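Local coordinates for protein SnoK (Streptomyces nogalater, PDB 5EPA) that is a carbocyclase of nogalamycin biosynthesis, a non-heme iron enzyme that binds iron and 2-oxoglutarate and probably depends on both for ring closure, at residues Val30-Tyr33 / Tyr38-Ile41; Thr51-Ala56 / Arg92-His97; Gly102-Leu107 / Val213-Cys218; His171-Glu176 / Asp193-Tyr198. One frame throughout, in Å; residues are numbered along the deposited sequence.

How the contacts relate
Contacts 1 to 3 lie on or against the double-stranded beta-helix core; contact 4 lies in loops beyond it. Contact 1 (30-33 with 38-41) and contact 3 (102-107 with 213-218) have centres 8 Å apart. They share one antiparallel sheet, with strands 38-41 and 213-217 as neighbours. Contact 2 (51-56 with 92-97) is about 17 Å from contact 3, centre to centre, and helix 92-95 is followed closely by helix 98-108. The centres of contacts 2 and 4 (171-176 with 193-198) are about 36 Å apart. Along the chain contact 1 precedes contact 2, and both segments of contact 4 fall between those of contact 3. Helices back the major sheet, whose other side faces the iron site.

Contact 1: Val30-Tyr33 / Tyr38-Ile41; sequences VRFY and YVHI
Phe32 of helix 27-36 and Tyr38 of strand 38-41 meet across a tight helix-to-strand connection. The strand is an edge strand of the major sheet in the double-stranded beta-helix (cupin) fold of the PhyH family. The aromatic contact is T-shaped. The edge of Phe32 points at the face of Tyr38, with centroids 5.4 Å apart and planes at 86°. Phe32 CE1 stands over the rim of that face, 3.8 Å from Tyr38 CZ. Tyr38 CG sits between its backbone N and carbonyl carbon (chi1 75°), which lifts the ring back over the Phe32 edge. The Tyr38 ring also stacks with that of Tyr166, and the base of the side chain touches His216, a 2-oxoglutarate-binding residue.

The aliphatic contacts run through Val39, whose two methyls divide the work. CG2 meets Phe32 CD1, and CG1 lies 3.8 Å from Tyr33 CB. Leu107 of helix 98-108 packs on both Val39 and Tyr33, so the cluster joins the two helices to the strand.

No hydrogen bond links the two segments. The backbone of Val39 pairs instead with Phe215. The Tyr38 carbonyl lies at the Phe32 ring edge, near the ring plane, with its O 3.3 Å from Phe32 CD1.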
loop_
_atom_site.group_PDB
_atom_site.type_symbol
_atom_site.label_atom_id
_atom_site.label_comp_id
_atom_site.label_asym_id
_atom_site.label_seq_id
_atom_site.Cartn_x
_atom_site.Cartn_y
_atom_site.Cartn_z
ATOM N N VAL A 30 -17.594 -3.332 -3.325
ATOM C CA VAL A 30 -16.939 -3.170 -4.611
ATOM C C VAL A 30 -17.300 -1.820 -5.267
ATOM O O VAL A 30 -16.422 -1.107 -5.754
ATOM C CB VAL A 30 -17.342 -4.296 -5.572
ATOM C CG1 VAL A 30 -16.801 -4.030 -6.968
ATOM C CG2 VAL A 30 -16.846 -5.629 -5.028
ATOM N N ARG A 31 -18.577 -1.454 -5.237
ATOM C CA ARG A 31 -18.998 -0.174 -5.769
ATOM C C ARG A 31 -18.361 0.987 -5.001
ATOM O O ARG A 31 -17.938 1.971 -5.598
ATOM C CB ARG A 31 -20.525 -0.079 -5.794
ATOM C CG ARG A 31 -21.077 1.213 -6.393
ATOM C CD ARG A 31 -22.599 1.226 -6.484
ATOM N NE ARG A 31 -23.290 0.909 -5.211
ATOM C CZ ARG A 31 -23.947 -0.230 -4.855
ATOM N NH1 ARG A 31 -24.069 -1.309 -5.657
ATOM N NH2 ARG A 31 -24.507 -0.289 -3.635
ATOM N N PHE A 32 -18.276 0.875 -3.687
ATOM C CA PHE A 32 -17.664 1.926 -2.878
ATOM C C PHE A 32 -16.237 2.127 -3.308
ATOM O O PHE A 32 -15.780 3.249 -3.506
ATOM C CB PHE A 32 -17.728 1.550 -1.398
ATOM C CG PHE A 32 -17.274 2.638 -0.450
ATOM C CD1 PHE A 32 -15.936 2.833 -0.179
ATOM C CD2 PHE A 32 -18.188 3.446 0.179
ATOM C CE1 PHE A 32 -15.505 3.821 0.685
ATOM C CE2 PHE A 32 -17.764 4.459 1.055
ATOM C CZ PHE A 32 -16.421 4.621 1.334
ATOM N N TYR A 33 -15.501 1.015 -3.459
ATOM C CA TYR A 33 -14.124 1.070 -3.955
ATOM C C TYR A 33 -14.015 1.741 -5.307
ATOM O O TYR A 33 -13.180 2.580 -5.484
ATOM C CB TYR A 33 -13.495 -0.327 -4.043
ATOM C CG TYR A 33 -12.125 -0.287 -4.682
ATOM C CD1 TYR A 33 -11.019 0.192 -3.973
ATOM C CD2 TYR A 33 -11.920 -0.709 -5.990
ATOM C CE1 TYR A 33 -9.770 0.215 -4.560
ATOM C CE2 TYR A 33 -10.667 -0.627 -6.574
ATOM C CZ TYR A 33 -9.608 -0.187 -5.847
ATOM O OH TYR A 33 -8.358 -0.085 -6.417
ATOM N N TYR A 38 -10.928 3.881 -2.501
ATOM C CA TYR A 38 -10.449 3.137 -1.382
ATOM C C TYR A 38 -11.643 2.393 -0.789
ATOM O O TYR A 38 -12.795 2.743 -1.037
ATOM C CB TYR A 38 -9.825 4.074 -0.335
ATOM C CG TYR A 38 -10.866 4.828 0.450
ATOM C CD1 TYR A 38 -11.464 6.000 -0.074
ATOM C CD2 TYR A 38 -11.293 4.391 1.684
ATOM C CE1 TYR A 38 -12.448 6.706 0.635
ATOM C CE2 TYR A 38 -12.267 5.109 2.404
ATOM C CZ TYR A 38 -12.841 6.252 1.852
ATOM O OH TYR A 38 -13.802 6.927 2.546
ATOM N N VAL A 39 -11.366 1.385 0.024
ATOM C CA VAL A 39 -12.403 0.729 0.808
ATOM C C VAL A 39 -11.823 -0.022 1.983
ATOM O O VAL A 39 -10.806 -0.708 1.879
ATOM C CB VAL A 39 -13.284 -0.213 -0.042
ATOM C CG1 VAL A 39 -12.527 -1.455 -0.521
ATOM C CG2 VAL A 39 -14.526 -0.631 0.722
ATOM N N HIS A 40 -12.516 0.103 3.096
ATOM C CA HIS A 40 -12.166 -0.567 4.344
ATOM C C HIS A 40 -12.891 -1.898 4.426
ATOM O O HIS A 40 -14.107 -1.937 4.457
ATOM C CB HIS A 40 -12.567 0.321 5.534
ATOM C CG HIS A 40 -12.380 -0.325 6.887
ATOM N ND1 HIS A 40 -13.103 0.049 7.991
ATOM C CD2 HIS A 40 -11.580 -1.334 7.289
ATOM C CE1 HIS A 40 -12.745 -0.688 9.021
ATOM N NE2 HIS A 40 -11.816 -1.532 8.622
ATOM N N ILE A 41 -12.137 -2.990 4.437
ATOM C CA ILE A 41 -12.720 -4.318 4.588
ATOM C C ILE A 41 -12.347 -4.898 5.959
ATOM O O ILE A 41 -11.198 -5.185 6.223
ATOM C CB ILE A 41 -12.229 -5.260 3.504
ATOM C CG1 ILE A 41 -12.469 -4.648 2.123
ATOM C CG2 ILE A 41 -12.926 -6.602 3.629
ATOM C CD1 ILE A 41 -13.927 -4.394 1.768
#

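Contact 2: Thr51-Ala56 / Arg92-His97; sequences TAFRAA and RSLVLH
Phe53 points from helix 47-64 straight at helix 92-95, and its ring meets two neighbouring residues there in two different ways. Leu94 takes a face. Its CD1 methyl sits 3.9 Å from the ring centroid and 16° off the ring normal, a CH-pi contact. The methyl is displaced toward the CD2 and CE2 side of the ring, with CD1 3.7 Å from Phe53 CD2. Leu94 CB lies over the same face, toward the opposite rim, 3.8 Å from Phe53 CE1. The leucine therefore spans the ring from one rim to the other. Its CG is anti to the backbone N (chi1 -177°), which sends the branch across the phenyl group.

Ser93 takes the edge. Its OG lies in the ring plane, 3.6 Å from Phe53 CE1. The hydroxyl is hydrogen-bonded to the carbonyl of Glu90, so its place beside the ring is set from within its own part of the chain.

The contact joins two helices on the outside of the double-stranded beta-helix core. Leu94 also touches His236 of strand 233-242, which ties the pair to the major sheet.

His97 is a looser neighbour. Its CD2 lies 4.5 Å from Phe53 CE2. His97 NE2 is hydrogen-bonded to Glu49 OE2, one turn before Phe53. His97 occupies the N-cap position of helix 98-108, and its ND1 makes a weak hydrogen bond to Ile100 N.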
loop_
_atom_site.group_PDB
_atom_site.type_symbol
_atom_site.label_atom_id
_atom_site.label_comp_id
_atom_site.label_asym_id
_atom_site.label_seq_id
_atom_site.Cartn_x
_atom_site.Cartn_y
_atom_site.Cartn_z
ATOM N N THR A 51 -1.252 -12.652 14.565
ATOM C CA THR A 51 -0.141 -12.982 15.443
ATOM C C THR A 51 1.009 -13.630 14.660
ATOM O O THR A 51 2.154 -13.273 14.861
ATOM C CB THR A 51 -0.577 -13.964 16.544
ATOM O OG1 THR A 51 -1.527 -13.310 17.380
ATOM C CG2 THR A 51 0.606 -14.432 17.424
ATOM N N ALA A 52 0.688 -14.585 13.808
ATOM C CA ALA A 52 1.719 -15.320 13.044
ATOM C C ALA A 52 2.398 -14.414 12.012
ATOM O O ALA A 52 3.607 -14.414 11.888
ATOM C CB ALA A 52 1.127 -16.535 12.349
ATOM N N PHE A 53 1.617 -13.588 11.322
ATOM C CA PHE A 53 2.193 -12.704 10.315
ATOM C C PHE A 53 2.991 -11.594 10.969
ATOM O O PHE A 53 4.063 -11.225 10.478
ATOM C CB PHE A 53 1.132 -12.143 9.366
ATOM C CG PHE A 53 0.617 -13.143 8.398
ATOM C CD1 PHE A 53 1.485 -13.911 7.659
ATOM C CD2 PHE A 53 -0.725 -13.343 8.234
ATOM C CE1 PHE A 53 1.016 -14.901 6.792
ATOM C CE2 PHE A 53 -1.206 -14.318 7.351
ATOM C CZ PHE A 53 -0.328 -15.099 6.636
ATOM N N ARG A 54 2.497 -11.056 12.079
ATOM C CA ARG A 54 3.268 -10.032 12.785
ATOM C C ARG A 54 4.629 -10.587 13.258
ATOM O O ARG A 54 5.642 -9.917 13.159
ATOM C CB ARG A 54 2.512 -9.491 13.975
ATOM C CG ARG A 54 3.286 -8.429 14.707
ATOM C CD ARG A 54 2.457 -7.804 15.814
ATOM N NE ARG A 54 3.259 -6.785 16.510
ATOM C CZ ARG A 54 2.821 -6.071 17.544
ATOM N NH1 ARG A 54 1.570 -6.239 18.003
ATOM N NH2 ARG A 54 3.611 -5.171 18.110
ATOM N N ALA A 55 4.628 -11.801 13.785
ATOM C CA ALA A 55 5.859 -12.421 14.258
ATOM C C ALA A 55 6.876 -12.613 13.131
ATOM O O ALA A 55 8.066 -12.398 13.311
ATOM C CB ALA A 55 5.580 -13.771 14.950
ATOM N N ALA A 56 6.390 -13.049 11.986
ATOM C CA ALA A 56 7.241 -13.224 10.787
ATOM C C ALA A 56 7.825 -11.907 10.320
ATOM O O ALA A 56 9.000 -11.819 10.023
ATOM C CB ALA A 56 6.445 -13.850 9.674
ATOM N N ARG A 92 4.732 -15.381 1.855
ATOM C CA ARG A 92 4.103 -15.681 0.582
ATOM C C ARG A 92 2.616 -15.876 0.805
ATOM O O ARG A 92 1.818 -15.529 -0.051
ATOM C CB ARG A 92 4.729 -16.962 -0.051
ATOM C CG ARG A 92 4.094 -17.427 -1.366
ATOM C CD ARG A 92 4.778 -18.731 -1.860
ATOM N NE ARG A 92 6.139 -18.415 -2.250
ATOM C CZ ARG A 92 6.487 -17.977 -3.453
ATOM N NH1 ARG A 92 5.587 -17.898 -4.441
ATOM N NH2 ARG A 92 7.762 -17.659 -3.692
ATOM N N SER A 93 2.279 -16.500 1.924
ATOM C CA SER A 93 0.891 -16.839 2.217
ATOM C C SER A 93 0.123 -15.610 2.719
ATOM O O SER A 93 -1.050 -15.680 2.894
ATOM C CB SER A 93 0.815 -18.002 3.228
ATOM O OG SER A 93 1.341 -17.580 4.480
ATOM N N LEU A 94 0.820 -14.501 2.920
ATOM C CA LEU A 94 0.196 -13.233 3.181
ATOM C C LEU A 94 -0.162 -12.529 1.883
ATOM O O LEU A 94 -1.301 -12.148 1.702
ATOM C CB LEU A 94 1.104 -12.315 4.015
ATOM C CG LEU A 94 0.536 -10.976 4.424
ATOM C CD1 LEU A 94 -0.730 -11.129 5.257
ATOM C CD2 LEU A 94 1.550 -10.180 5.216
ATOM N N VAL A 95 0.801 -12.350 0.990
ATOM C CA VAL A 95 0.550 -11.662 -0.273
ATOM C C VAL A 95 -0.351 -12.456 -1.246
ATOM O O VAL A 95 -1.105 -11.855 -2.003
ATOM C CB VAL A 95 1.842 -11.228 -1.003
ATOM C CG1 VAL A 95 2.666 -10.314 -0.113
ATOM C CG2 VAL A 95 2.688 -12.422 -1.458
ATOM N N LEU A 96 -0.277 -13.787 -1.184
ATOM C CA LEU A 96 -1.189 -14.659 -1.900
ATOM C C LEU A 96 -2.201 -15.294 -0.967
ATOM O O LEU A 96 -2.782 -16.308 -1.304
ATOM C CB LEU A 96 -0.425 -15.757 -2.657
ATOM C CG LEU A 96 0.587 -15.282 -3.696
ATOM C CD1 LEU A 96 1.258 -16.459 -4.388
ATOM C CD2 LEU A 96 -0.062 -14.380 -4.737
ATOM N N HIS A 97 -2.489 -14.659 0.166
ATOM C CA HIS A 97 -3.574 -15.081 1.027
ATOM C C HIS A 97 -4.827 -15.168 0.165
ATOM O O HIS A 97 -5.083 -14.261 -0.638
ATOM C CB HIS A 97 -3.776 -14.073 2.164
ATOM C CG HIS A 97 -4.701 -14.541 3.239
ATOM N ND1 HIS A 97 -6.055 -14.315 3.202
ATOM C CD2 HIS A 97 -4.463 -15.209 4.398
ATOM C CE1 HIS A 97 -6.618 -14.852 4.272
ATOM N NE2 HIS A 97 -5.672 -15.392 5.020
#

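Contact 3: Gly102-Leu107 / Val213-Cys218; sequences GIALRL and VVFHHC. With AKG (2-oxoglutaric acid), chain H.
Helix segment 102-107 runs beside strand 213-217 at 35°, with axes 10.3 Å apart at their closest, and Ala104 lies opposite Phe215. One aromatic side chain fills the space between them. Phe215 points toward the helix, packs on its surface and meets residues from successive turns.

Leu107 CD1 lies over one face of the ring in a CH-pi contact, 3.8 Å from the centroid and 26° off the normal. The methyl is shifted toward the base of the ring and comes 3.5 Å from Phe215 CG. On the opposite face lies Val213 CG1 of the strand itself, so the ring is clamped between the helix and its own strand. The far end of the ring meets Ile103, whose CG2 lies 3.7 Å from Phe215 CZ. This gamma methyl branch, opposite the backbone N, is the one turned to the ring end. Ala104 CB adds a contact at 3.9 Å to Phe215 CE2. All four residues are buried, and the contact is wholly apolar.

His216, next in the strand, points the other way, into the active site. Its NE2 makes a weak hydrogen bond to O2 of 2-oxoglutarate, 3.4 Å long and bent to 130°. The same nitrogen is hydrogen-bonded to Asp135 OD2, from an iron ligand. The strand thus carries core packing on one side and the cosubstrate site on the other.

In the major sheet, strand 213-217 lies between strands 38-41 and 148-153. Helix 98-108 covers its outer side, and helix 27-36 adds Val30 and Tyr33 against Leu107.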
loop_
_atom_site.group_PDB
_atom_site.type_symbol
_atom_site.label_atom_id
_atom_site.label_comp_id
_atom_site.label_asym_id
_atom_site.label_seq_id
_atom_site.Cartn_x
_atom_site.Cartn_y
_atom_site.Cartn_z
ATOM N N GLY A 102 -7.802 -12.522 -3.205
ATOM C CA GLY A 102 -9.076 -12.720 -3.913
ATOM C C GLY A 102 -10.001 -11.485 -3.867
ATOM O O GLY A 102 -10.703 -11.176 -4.833
ATOM N N ILE A 103 -10.000 -10.788 -2.733
ATOM C CA ILE A 103 -10.752 -9.544 -2.610
ATOM C C ILE A 103 -10.143 -8.495 -3.522
ATOM O O ILE A 103 -10.855 -7.796 -4.204
ATOM C CB ILE A 103 -10.787 -9.038 -1.140
ATOM C CG1 ILE A 103 -11.718 -9.933 -0.315
ATOM C CG2 ILE A 103 -11.270 -7.591 -1.072
ATOM C CD1 ILE A 103 -11.516 -9.790 1.174
ATOM N N ALA A 104 -8.820 -8.417 -3.539
ATOM C CA ALA A 104 -8.116 -7.461 -4.419
ATOM C C ALA A 104 -8.497 -7.647 -5.872
ATOM O O ALA A 104 -8.778 -6.695 -6.579
ATOM C CB ALA A 104 -6.616 -7.636 -4.297
ATOM N N LEU A 105 -8.590 -8.900 -6.263
ATOM C CA LEU A 105 -8.995 -9.251 -7.602
ATOM C C LEU A 105 -10.419 -8.786 -7.931
ATOM O O LEU A 105 -10.696 -8.286 -9.028
ATOM C CB LEU A 105 -8.858 -10.775 -7.785
ATOM C CG LEU A 105 -8.791 -11.341 -9.179
ATOM C CD1 LEU A 105 -7.647 -10.707 -9.968
ATOM C CD2 LEU A 105 -8.584 -12.855 -9.108
ATOM N N ARG A 106 -11.332 -8.979 -7.004
ATOM C CA ARG A 106 -12.722 -8.552 -7.217
ATOM C C ARG A 106 -12.830 -7.033 -7.278
ATOM O O ARG A 106 -13.561 -6.485 -8.080
ATOM C CB ARG A 106 -13.644 -9.142 -6.145
ATOM C CG ARG A 106 -13.926 -10.618 -6.385
ATOM C CD ARG A 106 -15.135 -11.188 -5.652
ATOM N NE ARG A 106 -16.327 -10.354 -5.817
ATOM C CZ ARG A 106 -17.432 -10.423 -5.065
ATOM N NH1 ARG A 106 -17.529 -11.289 -4.062
ATOM N NH2 ARG A 106 -18.455 -9.606 -5.330
ATOM N N LEU A 107 -12.074 -6.356 -6.439
ATOM C CA LEU A 107 -12.096 -4.917 -6.412
ATOM C C LEU A 107 -11.521 -4.355 -7.715
ATOM O O LEU A 107 -12.108 -3.433 -8.314
ATOM C CB LEU A 107 -11.309 -4.397 -5.212
ATOM C CG LEU A 107 -11.912 -4.694 -3.827
ATOM C CD1 LEU A 107 -11.008 -4.175 -2.732
ATOM C CD2 LEU A 107 -13.291 -4.060 -3.632
ATOM N N VAL A 213 -8.321 -4.788 6.541
ATOM C CA VAL A 213 -7.540 -4.339 5.394
ATOM C C VAL A 213 -8.217 -3.154 4.751
ATOM O O VAL A 213 -9.425 -3.184 4.528
ATOM C CB VAL A 213 -7.394 -5.439 4.330
ATOM C CG1 VAL A 213 -6.502 -4.963 3.214
ATOM C CG2 VAL A 213 -6.790 -6.690 4.934
ATOM N N VAL A 214 -7.449 -2.125 4.418
ATOM C CA VAL A 214 -7.964 -1.069 3.578
ATOM C C VAL A 214 -7.254 -1.133 2.239
ATOM O O VAL A 214 -6.041 -1.093 2.180
ATOM C CB VAL A 214 -7.741 0.324 4.178
ATOM C CG1 VAL A 214 -8.508 1.375 3.380
ATOM C CG2 VAL A 214 -8.176 0.360 5.626
ATOM N N PHE A 215 -8.027 -1.165 1.164
ATOM C CA PHE A 215 -7.506 -1.213 -0.205
ATOM C C PHE A 215 -7.612 0.154 -0.821
ATOM O O PHE A 215 -8.613 0.846 -0.650
ATOM C CB PHE A 215 -8.330 -2.168 -1.077
ATOM C CG PHE A 215 -8.252 -3.591 -0.667
ATOM C CD1 PHE A 215 -9.026 -4.070 0.325
ATOM C CD2 PHE A 215 -7.365 -4.461 -1.312
ATOM C CE1 PHE A 215 -8.912 -5.400 0.732
ATOM C CE2 PHE A 215 -7.264 -5.784 -0.943
ATOM C CZ PHE A 215 -8.045 -6.259 0.093
ATOM N N HIS A 216 -6.581 0.567 -1.534
ATOM C CA HIS A 216 -6.661 1.834 -2.282
ATOM C C HIS A 216 -6.015 1.748 -3.658
ATOM O O HIS A 216 -4.925 1.187 -3.835
ATOM C CB HIS A 216 -6.101 3.053 -1.443
ATOM C CG HIS A 216 -4.627 3.018 -1.198
ATOM N ND1 HIS A 216 -4.080 2.406 -0.104
ATOM C CD2 HIS A 216 -3.583 3.482 -1.925
ATOM C CE1 HIS A 216 -2.763 2.485 -0.161
ATOM N NE2 HIS A 216 -2.438 3.175 -1.231
ATOM N N HIS A 217 -6.684 2.376 -4.613
ATOM C CA HIS A 217 -6.192 2.462 -5.987
ATOM C C HIS A 217 -4.878 3.235 -6.110
ATOM O O HIS A 217 -4.553 4.075 -5.277
ATOM C CB HIS A 217 -7.252 3.084 -6.857
ATOM C CG HIS A 217 -6.983 2.975 -8.322
ATOM N ND1 HIS A 217 -6.266 3.920 -9.016
ATOM C CD2 HIS A 217 -7.384 2.063 -9.237
ATOM C CE1 HIS A 217 -6.213 3.588 -10.292
ATOM N NE2 HIS A 217 -6.884 2.461 -10.453
ATOM N N CYS A 218 -4.095 2.916 -7.134
ATOM C CA CYS A 218 -2.744 3.517 -7.315
ATOM C C CYS A 218 -2.769 5.023 -7.619
ATOM O O CYS A 218 -1.743 5.690 -7.558
ATOM C CB CYS A 218 -1.923 2.796 -8.398
ATOM S SG CYS A 218 -2.625 2.885 -10.084
HETATM C C1 AKG H . 0.786 2.944 1.095
HETATM O O1 AKG H . 0.444 1.822 1.546
HETATM O O2 AKG H . 0.778 3.293 -0.116
HETATM C C2 AKG H . 1.274 3.971 2.011
HETATM O O5 AKG H . 1.569 5.025 1.468
HETATM C C3 AKG H . 1.386 3.713 3.492
HETATM C C4 AKG H . 2.106 4.780 4.322
HETATM C C5 AKG H . 2.077 4.407 5.816
HETATM O O3 AKG H . 1.929 3.202 6.202
HETATM O O4 AKG H . 2.202 5.288 6.670
#

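Contact 4: His171-Glu176 / Asp193-Tyr198; sequences HLRARE and DVWPDY
Arg173 lays the aliphatic part of its side chain over the indole of Trp195. From CB, the chain heads toward segment 193-198. CG is the first atom to touch, 3.9 Å from Trp195 CZ2 and close to CE2. CD follows and makes the main contact. It sits over the centre of the six-membered ring, 3.5 Å from the centroid and 10° off the normal, a CH-pi contact. The opposite indole face has Tyr198 N above its rim, and that nitrogen closes a type I turn by bonding to Trp195 O.

Beyond CD the chain bends (chi3 -66°), and the guanidinium leaves the ring. Its plane is 39° from that of the indole. CZ is 5.2 Å from the centroid, so any cation-pi attraction is weak at most. The polar end is held elsewhere. NE donates to Ser170 O and NH1 to Asp177 O. NH2 forms a salt bridge with Asp134 and also bonds to Arg219 O. These partners fix the rotation of the group, and Asp134 would probably help to stabilise its charge.

The backbones also approach each other. Glu176 O lies 3.3 Å from Val194 O, but both are acceptors and no hydrogen bond joins them.

The site is a loop-to-loop junction at the periphery of the double-stranded beta-helix fold. Asp134 sits between the iron ligands His133 and Asp135, so the arginine ties this outer loop to the metal-binding segment.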
loop_
_atom_site.group_PDB
_atom_site.type_symbol
_atom_site.label_atom_id
_atom_site.label_comp_id
_atom_site.label_asym_id
_atom_site.label_seq_id
_atom_site.Cartn_x
_atom_site.Cartn_y
_atom_site.Cartn_z
ATOM N N HIS A 171 -8.690 9.112 -7.318
ATOM C CA HIS A 171 -8.239 8.221 -8.381
ATOM C C HIS A 171 -8.810 8.508 -9.757
ATOM O O HIS A 171 -8.295 7.982 -10.757
ATOM C CB HIS A 171 -8.548 6.774 -8.026
ATOM C CG HIS A 171 -10.014 6.454 -7.957
ATOM N ND1 HIS A 171 -10.910 7.208 -7.225
ATOM C CD2 HIS A 171 -10.723 5.426 -8.470
ATOM C CE1 HIS A 171 -12.102 6.659 -7.292
ATOM N NE2 HIS A 171 -12.026 5.594 -8.067
ATOM N N LEU A 172 -9.843 9.324 -9.831
ATOM C CA LEU A 172 -10.427 9.688 -11.086
ATOM C C LEU A 172 -9.934 11.033 -11.601
ATOM O O LEU A 172 -10.472 11.534 -12.559
ATOM C CB LEU A 172 -11.964 9.726 -10.985
ATOM C CG LEU A 172 -12.577 8.388 -10.531
ATOM C CD1 LEU A 172 -14.074 8.585 -10.288
ATOM C CD2 LEU A 172 -12.333 7.251 -11.518
ATOM N N ARG A 173 -8.910 11.606 -10.981
ATOM C CA ARG A 173 -8.351 12.856 -11.469
ATOM C C ARG A 173 -7.966 12.777 -12.937
ATOM O O ARG A 173 -7.443 11.761 -13.398
ATOM C CB ARG A 173 -7.097 13.239 -10.693
ATOM C CG ARG A 173 -7.331 13.768 -9.305
ATOM C CD ARG A 173 -6.008 13.905 -8.563
ATOM N NE ARG A 173 -5.391 12.595 -8.326
ATOM C CZ ARG A 173 -4.098 12.391 -8.190
ATOM N NH1 ARG A 173 -3.236 13.374 -8.255
ATOM N NH2 ARG A 173 -3.668 11.200 -7.928
ATOM N N ALA A 174 -8.203 13.874 -13.656
ATOM C CA ALA A 174 -7.746 14.049 -15.031
ATOM C C ALA A 174 -6.224 14.119 -15.069
ATOM O O ALA A 174 -5.577 14.370 -14.041
ATOM C CB ALA A 174 -8.330 15.314 -15.594
ATOM N N ARG A 175 -5.645 13.878 -16.240
ATOM C CA ARG A 175 -4.167 13.857 -16.435
ATOM C C ARG A 175 -3.457 15.096 -15.908
ATOM O O ARG A 175 -2.452 14.988 -15.222
ATOM C CB ARG A 175 -3.877 13.709 -17.942
ATOM C CG ARG A 175 -2.452 13.776 -18.531
ATOM C CD ARG A 175 -1.664 12.505 -18.162
ATOM N NE ARG A 175 -0.211 12.724 -18.158
ATOM C CZ ARG A 175 0.451 13.266 -17.132
ATOM N NH1 ARG A 175 -0.205 13.682 -16.042
ATOM N NH2 ARG A 175 1.776 13.391 -17.194
ATOM N N GLU A 176 -4.006 16.256 -16.211
ATOM C CA GLU A 176 -3.395 17.514 -15.789
ATOM C C GLU A 176 -3.296 17.685 -14.250
ATOM O O GLU A 176 -2.548 18.545 -13.782
ATOM C CB GLU A 176 -4.130 18.725 -16.395
ATOM C CG GLU A 176 -5.615 18.900 -15.876
ATOM C CD GLU A 176 -6.732 18.563 -16.877
ATOM O OE1 GLU A 176 -6.525 17.617 -17.700
ATOM O OE2 GLU A 176 -7.823 19.227 -16.799
ATOM N N ASP A 193 0.480 22.143 -6.230
ATOM C CA ASP A 193 0.972 22.682 -7.534
ATOM C C ASP A 193 0.565 21.786 -8.712
ATOM O O ASP A 193 0.174 22.258 -9.752
ATOM C CB ASP A 193 2.487 22.858 -7.509
ATOM C CG ASP A 193 2.936 23.985 -6.562
ATOM O OD1 ASP A 193 2.257 25.026 -6.466
ATOM O OD2 ASP A 193 3.968 23.839 -5.886
ATOM N N VAL A 194 0.612 20.472 -8.477
ATOM C CA VAL A 194 0.132 19.476 -9.429
ATOM C C VAL A 194 -1.394 19.500 -9.590
ATOM O O VAL A 194 -1.913 19.514 -10.696
ATOM C CB VAL A 194 0.486 18.076 -8.943
ATOM C CG1 VAL A 194 -0.073 17.043 -9.900
ATOM C CG2 VAL A 194 1.995 17.888 -8.790
ATOM N N TRP A 195 -2.099 19.485 -8.463
ATOM C CA TRP A 195 -3.565 19.454 -8.396
ATOM C C TRP A 195 -4.119 20.674 -7.638
ATOM O O TRP A 195 -4.291 20.614 -6.448
ATOM C CB TRP A 195 -3.992 18.183 -7.672
ATOM C CG TRP A 195 -5.450 17.895 -7.666
ATOM C CD1 TRP A 195 -6.399 18.426 -8.483
ATOM C CD2 TRP A 195 -6.127 16.991 -6.806
ATOM N NE1 TRP A 195 -7.617 17.898 -8.195
ATOM C CE2 TRP A 195 -7.484 17.015 -7.164
ATOM C CE3 TRP A 195 -5.721 16.161 -5.755
ATOM C CZ2 TRP A 195 -8.439 16.233 -6.535
ATOM C CZ3 TRP A 195 -6.670 15.383 -5.121
ATOM C CH2 TRP A 195 -8.025 15.438 -5.511
ATOM N N PRO A 196 -4.348 21.789 -8.332
ATOM C CA PRO A 196 -4.690 23.040 -7.626
ATOM C C PRO A 196 -5.862 22.941 -6.661
ATOM O O PRO A 196 -5.889 23.635 -5.650
ATOM C CB PRO A 196 -5.034 23.992 -8.761
ATOM C CG PRO A 196 -4.189 23.502 -9.888
ATOM C CD PRO A 196 -4.143 22.006 -9.766
ATOM N N ASP A 197 -6.804 22.075 -6.957
ATOM C CA ASP A 197 -7.980 21.930 -6.108
ATOM C C ASP A 197 -7.766 21.010 -4.886
ATOM O O ASP A 197 -8.669 20.876 -4.053
ATOM C CB ASP A 197 -9.130 21.421 -6.950
ATOM C CG ASP A 197 -10.471 21.921 -6.470
ATOM O OD1 ASP A 197 -10.679 23.152 -6.385
ATOM O OD2 ASP A 197 -11.322 21.048 -6.138
ATOM N N TYR A 198 -6.585 20.398 -4.772
ATOM C CA TYR A 198 -6.279 19.494 -3.651
ATOM C C TYR A 198 -6.680 20.046 -2.287
ATOM O O TYR A 198 -7.349 19.374 -1.528
ATOM C CB TYR A 198 -4.785 19.067 -3.620
ATOM C CG TYR A 198 -4.365 18.375 -2.331
ATOM C CD1 TYR A 198 -5.001 17.219 -1.910
ATOM C CD2 TYR A 198 -3.371 18.890 -1.525
ATOM C CE1 TYR A 198 -4.682 16.624 -0.704
ATOM C CE2 TYR A 198 -3.055 18.308 -0.313
ATOM C CZ TYR A 198 -3.716 17.177 0.098
ATOM O OH TYR A 198 -3.355 16.525 1.280
HETATM O O HOH W 1 -3.240 20.715 -13.021
#